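Local coordinates for protein sarcosine oxidase (Pyrococcus horikoshii, PDB 1Y56) that probably oxidises L-proline as the FAD-binding beta subunit of an L-proline dehydrogenase complex that also contains FMN and ATP, at residues T85-E96 with N239-Y247. Residues are numbered along the deposited sequence; the frame is centred on the assembly and turned at random.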
loop_
_atom_site.group_PDB
_atom_site.type_symbol
_atom_site.label_atom_id
_atom_site.label_comp_id
_atom_site.label_asym_id
_atom_site.label_seq_id
_atom_site.Cartn_x
_atom_site.Cartn_y
_atom_site.Cartn_z
ATOM N N THR B 85 -8.228 -40.530 -46.518
ATOM C CA THR B 85 -9.655 -40.789 -46.373
ATOM C C THR B 85 -10.510 -39.983 -47.351
ATOM O O THR B 85 -11.736 -40.100 -47.344
ATOM C CB THR B 85 -10.145 -40.502 -44.943
ATOM O OG1 THR B 85 -9.987 -39.105 -44.656
ATOM C CG2 THR B 85 -9.383 -41.331 -43.924
ATOM N N GLY B 86 -9.864 -39.172 -48.185
ATOM C CA GLY B 86 -10.567 -38.358 -49.182
ATOM C C GLY B 86 -11.026 -36.989 -48.702
ATOM O O GLY B 86 -10.923 -36.667 -47.514
ATOM N N TYR B 87 -11.505 -36.186 -49.653
ATOM C CA TYR B 87 -12.162 -34.900 -49.415
ATOM C C TYR B 87 -13.457 -34.959 -50.178
ATOM O O TYR B 87 -13.493 -35.427 -51.310
ATOM C CB TYR B 87 -11.365 -33.769 -50.030
ATOM C CG TYR B 87 -10.734 -32.744 -49.114
ATOM C CD1 TYR B 87 -11.157 -31.421 -49.149
ATOM C CD2 TYR B 87 -9.664 -33.072 -48.277
ATOM C CE1 TYR B 87 -10.559 -30.452 -48.357
ATOM C CE2 TYR B 87 -9.051 -32.103 -47.470
ATOM C CZ TYR B 87 -9.503 -30.797 -47.522
ATOM O OH TYR B 87 -8.919 -29.823 -46.748
ATOM N N LEU B 88 -14.514 -34.437 -49.578
ATOM C CA LEU B 88 -15.847 -34.544 -50.133
ATOM C C LEU B 88 -16.506 -33.169 -50.194
ATOM O O LEU B 88 -16.903 -32.622 -49.168
ATOM C CB LEU B 88 -16.651 -35.475 -49.242
ATOM C CG LEU B 88 -17.945 -36.050 -49.767
ATOM C CD1 LEU B 88 -17.652 -37.037 -50.896
ATOM C CD2 LEU B 88 -18.646 -36.730 -48.614
ATOM N N PHE B 89 -16.600 -32.599 -51.389
ATOM C CA PHE B 89 -17.264 -31.315 -51.569
ATOM C C PHE B 89 -18.738 -31.544 -51.868
ATOM O O PHE B 89 -19.073 -32.056 -52.934
ATOM C CB PHE B 89 -16.634 -30.561 -52.732
ATOM C CG PHE B 89 -15.280 -29.975 -52.431
ATOM C CD1 PHE B 89 -15.154 -28.647 -52.032
ATOM C CD2 PHE B 89 -14.117 -30.737 -52.592
ATOM C CE1 PHE B 89 -13.899 -28.098 -51.780
ATOM C CE2 PHE B 89 -12.863 -30.189 -52.340
ATOM C CZ PHE B 89 -12.751 -28.878 -51.938
ATOM N N LEU B 90 -19.625 -31.180 -50.946
ATOM C CA LEU B 90 -21.062 -31.338 -51.203
ATOM C C LEU B 90 -21.612 -30.236 -52.103
ATOM O O LEU B 90 -21.371 -29.064 -51.855
ATOM C CB LEU B 90 -21.862 -31.357 -49.901
ATOM C CG LEU B 90 -21.466 -32.330 -48.798
ATOM C CD1 LEU B 90 -22.229 -31.996 -47.531
ATOM C CD2 LEU B 90 -21.701 -33.762 -49.251
ATOM N N LEU B 91 -22.366 -30.619 -53.129
ATOM C CA LEU B 91 -22.973 -29.670 -54.067
ATOM C C LEU B 91 -24.501 -29.693 -53.977
ATOM O O LEU B 91 -25.105 -30.739 -53.748
ATOM C CB LEU B 91 -22.532 -29.993 -55.494
ATOM C CG LEU B 91 -21.119 -29.722 -56.025
ATOM C CD1 LEU B 91 -20.053 -29.407 -54.982
ATOM C CD2 LEU B 91 -20.688 -30.915 -56.859
ATOM N N TYR B 92 -25.121 -28.532 -54.176
ATOM C CA TYR B 92 -26.575 -28.388 -53.976
ATOM C C TYR B 92 -27.356 -27.807 -55.141
ATOM O O TYR B 92 -28.579 -27.875 -55.129
ATOM C CB TYR B 92 -26.872 -27.541 -52.743
ATOM C CG TYR B 92 -26.155 -27.998 -51.515
ATOM C CD1 TYR B 92 -26.788 -28.814 -50.589
ATOM C CD2 TYR B 92 -24.836 -27.614 -51.274
ATOM C CE1 TYR B 92 -26.130 -29.235 -49.444
ATOM C CE2 TYR B 92 -24.173 -28.029 -50.139
ATOM C CZ TYR B 92 -24.825 -28.834 -49.227
ATOM O OH TYR B 92 -24.171 -29.249 -48.100
ATOM N N ASP B 93 -26.672 -27.219 -56.122
ATOM C CA ASP B 93 -27.354 -26.667 -57.299
ATOM C C ASP B 93 -26.528 -26.687 -58.593
ATOM O O ASP B 93 -25.315 -26.928 -58.577
ATOM C CB ASP B 93 -27.933 -25.270 -57.018
ATOM C CG ASP B 93 -26.904 -24.307 -56.451
ATOM O OD1 ASP B 93 -27.149 -23.752 -55.350
ATOM O OD2 ASP B 93 -25.851 -24.103 -57.098
ATOM N N ASP B 94 -27.213 -26.427 -59.709
ATOM C CA ASP B 94 -26.642 -26.524 -61.053
ATOM C C ASP B 94 -25.525 -25.520 -61.232
ATOM O O ASP B 94 -24.520 -25.802 -61.879
ATOM C CB ASP B 94 -27.731 -26.287 -62.094
ATOM C CG ASP B 94 -28.971 -27.155 -61.862
ATOM O OD1 ASP B 94 -28.967 -28.002 -60.934
ATOM O OD2 ASP B 94 -29.958 -26.993 -62.617
ATOM N N GLU B 95 -25.720 -24.341 -60.658
ATOM C CA GLU B 95 -24.647 -23.389 -60.491
ATOM C C GLU B 95 -23.346 -24.091 -60.058
ATOM O O GLU B 95 -22.351 -24.093 -60.802
ATOM C CB GLU B 95 -25.060 -22.325 -59.461
ATOM C CG GLU B 95 -25.631 -21.048 -60.062
ATOM C CD GLU B 95 -24.639 -20.361 -61.011
ATOM O OE1 GLU B 95 -25.088 -19.857 -62.070
ATOM O OE2 GLU B 95 -23.412 -20.340 -60.706
ATOM N N GLU B 96 -23.382 -24.702 -58.872
ATOM C CA GLU B 96 -22.233 -25.382 -58.274
ATOM C C GLU B 96 -21.723 -26.567 -59.100
ATOM O O GLU B 96 -20.508 -26.740 -59.279
ATOM C CB GLU B 96 -22.592 -25.877 -56.874
ATOM C CG GLU B 96 -22.452 -24.854 -55.782
ATOM C CD GLU B 96 -23.003 -25.349 -54.447
ATOM O OE1 GLU B 96 -22.413 -24.991 -53.392
ATOM O OE2 GLU B 96 -24.021 -26.094 -54.452
ATOM N N ASN B 239 -14.849 -40.039 -41.970
ATOM C CA ASN B 239 -13.486 -40.239 -42.441
ATOM C C ASN B 239 -12.910 -39.164 -43.334
ATOM O O ASN B 239 -11.852 -38.638 -43.034
ATOM C CB ASN B 239 -13.323 -41.625 -43.032
ATOM C CG ASN B 239 -13.468 -42.691 -41.986
ATOM O OD1 ASN B 239 -14.393 -43.488 -42.031
ATOM N ND2 ASN B 239 -12.574 -42.686 -41.003
ATOM N N PRO B 240 -13.610 -38.803 -44.415
ATOM C CA PRO B 240 -13.031 -37.753 -45.244
ATOM C C PRO B 240 -13.273 -36.374 -44.632
ATOM O O PRO B 240 -14.085 -36.230 -43.697
ATOM C CB PRO B 240 -13.821 -37.871 -46.543
ATOM C CG PRO B 240 -15.162 -38.377 -46.109
ATOM C CD PRO B 240 -14.921 -39.258 -44.922
ATOM N N MET B 241 -12.561 -35.376 -45.145
ATOM C CA MET B 241 -12.891 -33.990 -44.880
ATOM C C MET B 241 -14.158 -33.681 -45.688
ATOM O O MET B 241 -14.163 -33.817 -46.904
ATOM C CB MET B 241 -11.738 -33.121 -45.346
ATOM C CG MET B 241 -11.801 -31.686 -44.903
ATOM S SD MET B 241 -11.237 -31.454 -43.209
ATOM C CE MET B 241 -12.776 -30.969 -42.485
ATOM N N VAL B 242 -15.249 -33.323 -45.025
ATOM C CA VAL B 242 -16.445 -32.918 -45.767
ATOM C C VAL B 242 -16.555 -31.389 -45.823
ATOM O O VAL B 242 -16.465 -30.706 -44.792
ATOM C CB VAL B 242 -17.765 -33.669 -45.333
ATOM C CG1 VAL B 242 -17.573 -34.462 -44.072
ATOM C CG2 VAL B 242 -18.936 -32.734 -45.215
ATOM N N ILE B 243 -16.711 -30.870 -47.042
ATOM C CA ILE B 243 -16.843 -29.439 -47.279
ATOM C C ILE B 243 -18.245 -29.130 -47.749
ATOM O O ILE B 243 -18.789 -29.835 -48.605
ATOM C CB ILE B 243 -15.842 -28.935 -48.354
ATOM C CG1 ILE B 243 -14.419 -29.435 -48.072
ATOM C CG2 ILE B 243 -15.896 -27.397 -48.494
ATOM C CD1 ILE B 243 -13.796 -28.938 -46.775
ATOM N N SER B 244 -18.826 -28.077 -47.182
ATOM C CA SER B 244 -20.083 -27.533 -47.683
ATOM C C SER B 244 -19.965 -26.024 -47.911
ATOM O O SER B 244 -20.035 -25.238 -46.959
ATOM C CB SER B 244 -21.228 -27.853 -46.729
ATOM O OG SER B 244 -22.442 -27.339 -47.228
ATOM N N PHE B 245 -19.757 -25.623 -49.166
ATOM C CA PHE B 245 -19.707 -24.210 -49.508
ATOM C C PHE B 245 -21.049 -23.556 -49.188
ATOM O O PHE B 245 -21.087 -22.496 -48.564
ATOM C CB PHE B 245 -19.362 -23.989 -50.979
ATOM C CG PHE B 245 -17.884 -23.965 -51.273
ATOM C CD1 PHE B 245 -17.396 -24.466 -52.474
ATOM C CD2 PHE B 245 -16.973 -23.435 -50.360
ATOM C CE1 PHE B 245 -16.021 -24.439 -52.762
ATOM C CE2 PHE B 245 -15.586 -23.412 -50.643
ATOM C CZ PHE B 245 -15.121 -23.912 -51.848
ATOM N N LYS B 246 -22.146 -24.196 -49.582
ATOM C CA LYS B 246 -23.457 -23.610 -49.363
ATOM C C LYS B 246 -23.704 -23.304 -47.890
ATOM O O LYS B 246 -24.185 -22.232 -47.561
ATOM C CB LYS B 246 -24.562 -24.486 -49.945
ATOM C CG LYS B 246 -25.953 -24.187 -49.409
ATOM C CD LYS B 246 -27.018 -25.014 -50.117
ATOM C CE LYS B 246 -28.337 -25.060 -49.340
ATOM N NZ LYS B 246 -29.124 -23.807 -49.516
ATOM N N TYR B 247 -23.368 -24.227 -46.994
ATOM C CA TYR B 247 -23.574 -23.968 -45.564
ATOM C C TYR B 247 -22.351 -23.343 -44.868
ATOM O O TYR B 247 -21.764 -23.926 -43.966
ATOM C CB TYR B 247 -24.079 -25.217 -44.834
ATOM C CG TYR B 247 -25.506 -25.595 -45.189
ATOM C CD1 TYR B 247 -25.799 -26.829 -45.787
ATOM C CD2 TYR B 247 -26.564 -24.717 -44.933
ATOM C CE1 TYR B 247 -27.115 -27.170 -46.123
ATOM C CE2 TYR B 247 -27.879 -25.049 -45.261
ATOM C CZ TYR B 247 -28.145 -26.270 -45.856
ATOM O OH TYR B 247 -29.439 -26.584 -46.174
#
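Tyr92 and Ser244 meet through their hydroxyls: Tyr92 CG, anti to the carbonyl carbon and beside the backbone N (chi1 -51°), sets the ring so that its OH reaches Ser244 OG, which lies anti to its own N (chi1 -179°). They close one end of a parallel strand pair, 87-91 beside 241-244, neighbouring inner strands of the eight-stranded mixed sheet in this FAD-dependent oxidoreductase family member. The strands are joined by backbone bonds that alternate between them: Leu88 N to Met241 O, Ile243 N to Leu88 O and Leu90 N to Ile243 O, the last two nearly straight.

Alternation sends Tyr87, Phe89, Met241 and Ile243 to one face. Met241 CB sits over the Tyr87 ring, 3.6 Å from its centroid, and the flexible thioether chain follows the ring outward, leaving SD in an oblique Met-aromatic contact. Tyr87 can be a tyrosine in this buried place because its OH bonds Gly50 O; its side chain lies about 5 Å from FAD. Branched Ile243 lays CG1 over the face of Phe89 and reaches Tyr87 with CD1. On the other face Leu88, Leu90 and Val242 are aliphatic, the last two packing on helix 278-291.

Beyond the strands, Lys246 CD rests over one face of Tyr92, 3.7 Å from the ring centroid, and Tyr247 directs its edge toward a Tyr92 face in an offset edge-to-face pair, planes at 82°. Were Tyr92 an alanine, Ser244 OG would probably keep just its bond from Tyr247 N among those described, and the Lys246 methylenes would lose their aromatic platform. Asp93 and Glu96 form a capping box at the following helix, and Glu96 OE2 also accepts from Tyr92 N at 2.7 Å.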